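Local coordinates for protein internalin C2 (Listeria monocytogenes serotype 4b str. F2365, PDB 4FHO) that is a leucine-rich repeat internalin of a bacterial pathogen and probably acts in adhesion to or invasion of host cells, at residues 149-154 with 172-177. Sequence-based numbering, arbitrary orientation. Where two conformers were deposited one is given.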
loop_
_atom_site.group_PDB
_atom_site.type_symbol
_atom_site.label_atom_id
_atom_site.label_comp_id
_atom_site.label_asym_id
_atom_site.label_seq_id
_atom_site.Cartn_x
_atom_site.Cartn_y
_atom_site.Cartn_z
ATOM N N ASN A 149 5.473 2.483 15.712
ATOM C CA ASN A 149 5.923 1.102 15.899
ATOM C C ASN A 149 6.002 0.342 14.558
ATOM O O ASN A 149 5.014 0.276 13.849
ATOM C CB ASN A 149 4.952 0.397 16.869
ATOM C CG ASN A 149 5.464 -0.940 17.380
ATOM O OD1 ASN A 149 6.623 -1.312 17.178
ATOM N ND2 ASN A 149 4.603 -1.655 18.083
ATOM N N ILE A 150 7.182 -0.224 14.255
ATOM C CA ILE A 150 7.426 -1.038 13.045
ATOM C C ILE A 150 7.368 -2.550 13.365
ATOM O O ILE A 150 7.528 -3.386 12.469
ATOM C CB ILE A 150 8.792 -0.686 12.407
ATOM C CG1 ILE A 150 8.886 0.793 12.039
ATOM C CG2 ILE A 150 9.046 -1.438 11.108
ATOM C CD1 ILE A 150 10.186 1.099 11.319
ATOM N N SER A 151 7.095 -2.924 14.625
ATOM C CA SER A 151 7.034 -4.356 15.019
ATOM C C SER A 151 6.227 -5.269 14.069
ATOM O O SER A 151 6.712 -6.348 13.728
ATOM C CB SER A 151 6.534 -4.533 16.465
ATOM O OG SER A 151 7.502 -4.012 17.353
ATOM N N PRO A 152 5.045 -4.814 13.591
ATOM C CA PRO A 152 4.261 -5.629 12.657
ATOM C C PRO A 152 4.890 -5.961 11.309
ATOM O O PRO A 152 4.412 -6.886 10.670
ATOM C CB PRO A 152 2.995 -4.788 12.451
ATOM C CG PRO A 152 2.866 -4.032 13.723
ATOM C CD PRO A 152 4.278 -3.616 13.976
ATOM N N LEU A 153 5.923 -5.224 10.882
ATOM C CA LEU A 153 6.662 -5.533 9.649
ATOM C C LEU A 153 7.708 -6.646 9.742
ATOM O O LEU A 153 8.184 -7.105 8.701
ATOM C CB LEU A 153 7.360 -4.274 9.097
ATOM C CG LEU A 153 6.569 -2.981 8.942
ATOM C CD1 LEU A 153 7.431 -1.945 8.226
ATOM C CD2 LEU A 153 5.266 -3.224 8.195
ATOM N N ALA A 154 8.054 -7.095 10.956
ATOM C CA ALA A 154 9.173 -8.026 11.183
ATOM C C ALA A 154 9.110 -9.340 10.399
ATOM O O ALA A 154 10.143 -9.849 9.961
ATOM C CB ALA A 154 9.348 -8.315 12.676
ATOM N N LEU A 172 14.505 0.697 14.728
ATOM C CA LEU A 172 14.617 -0.070 13.475
ATOM C C LEU A 172 14.851 -1.572 13.683
ATOM O O LEU A 172 15.016 -2.317 12.711
ATOM C CB LEU A 172 15.714 0.525 12.589
ATOM C CG LEU A 172 15.529 1.965 12.090
ATOM C CD1 LEU A 172 16.725 2.355 11.230
ATOM C CD2 LEU A 172 14.223 2.150 11.317
ATOM N N THR A 173 14.843 -2.023 14.938
ATOM C CA THR A 173 15.001 -3.442 15.280
ATOM C C THR A 173 14.056 -4.400 14.531
ATOM O O THR A 173 14.522 -5.440 14.070
ATOM C CB THR A 173 14.938 -3.664 16.809
ATOM O OG1 THR A 173 15.963 -2.871 17.422
ATOM C CG2 THR A 173 15.147 -5.134 17.174
ATOM N N PRO A 174 12.774 -4.012 14.304
ATOM C CA PRO A 174 11.894 -4.863 13.477
ATOM C C PRO A 174 12.354 -5.125 12.038
ATOM O O PRO A 174 11.889 -6.074 11.434
ATOM C CB PRO A 174 10.564 -4.102 13.486
ATOM C CG PRO A 174 10.581 -3.372 14.777
ATOM C CD PRO A 174 12.003 -2.910 14.907
ATOM N N LEU A 175 13.266 -4.308 11.514
ATOM C CA LEU A 175 13.802 -4.483 10.162
ATOM C C LEU A 175 14.967 -5.482 10.046
ATOM O O LEU A 175 15.362 -5.794 8.923
ATOM C CB LEU A 175 14.225 -3.121 9.581
ATOM C CG LEU A 175 13.222 -1.967 9.662
ATOM C CD1 LEU A 175 13.790 -0.765 8.909
ATOM C CD2 LEU A 175 11.849 -2.367 9.121
ATOM N N ALA A 176 15.477 -5.997 11.178
ATOM C CA ALA A 176 16.683 -6.855 11.225
ATOM C C ALA A 176 16.663 -8.111 10.344
ATOM O O ALA A 176 17.712 -8.525 9.858
ATOM C CB ALA A 176 16.997 -7.252 12.665
ATOM N N ASN A 177 15.481 -8.701 10.148
ATOM C CA ASN A 177 15.308 -9.939 9.353
ATOM C C ASN A 177 14.824 -9.711 7.905
ATOM O O ASN A 177 14.611 -10.687 7.184
ATOM C CB ASN A 177 14.303 -10.878 10.076
ATOM C CG ASN A 177 14.588 -12.374 9.884
ATOM O OD1 ASN A 177 15.480 -12.799 9.141
ATOM N ND2 ASN A 177 13.777 -13.186 10.548
#
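Successive coils of the leucine-rich repeat solenoid meet here through their short 3-10 turns, around 151-153 and 173-175, and the residues flanking them, each in the loop that joins one strand of the parallel sheet to the next. Equivalent bonds define both turns: Leu153 N to Ile150 O and Leu175 N to Leu172 O each measure 2.9 Å. Pro174, Ile150 and Ala154 supply most of the 308 Å² buried. The Pro174 ring sets its CB and CG against the backbone of the preceding turn; CB lies 3.3 Å from Ile150 O, the carbonyl already engaged by Leu153 N, and CG packs against the Ile150-Ser151 peptide. Crossing that ring at about a right angle, the Ile150 side chain has CG2 anti to the backbone N (chi1 -58°), where it touches Leu175 CD2 at 3.6 Å, while the Ile150 and Leu172 side chains lie side by side, pointing the same way, with Ile150 CD1 4.2 Å from Leu172 CD2. Inward from this layer, Leu153 and Leu175 both reach Leu162 of strand 161-163, so both turns pack against the sheet. Near the exposed side, Asn149 OD1 closes an Asx turn onto Ser151 N (161° at the hydrogen) and also accepts from Ser151 OG, this second donor lying in the carbonyl plane on a lone pair. Ala154 meets the backbone carbonyl of Pro174 in a CA-H...O contact, its CA 3.4 Å from Pro174 O with 145° at the hydrogen.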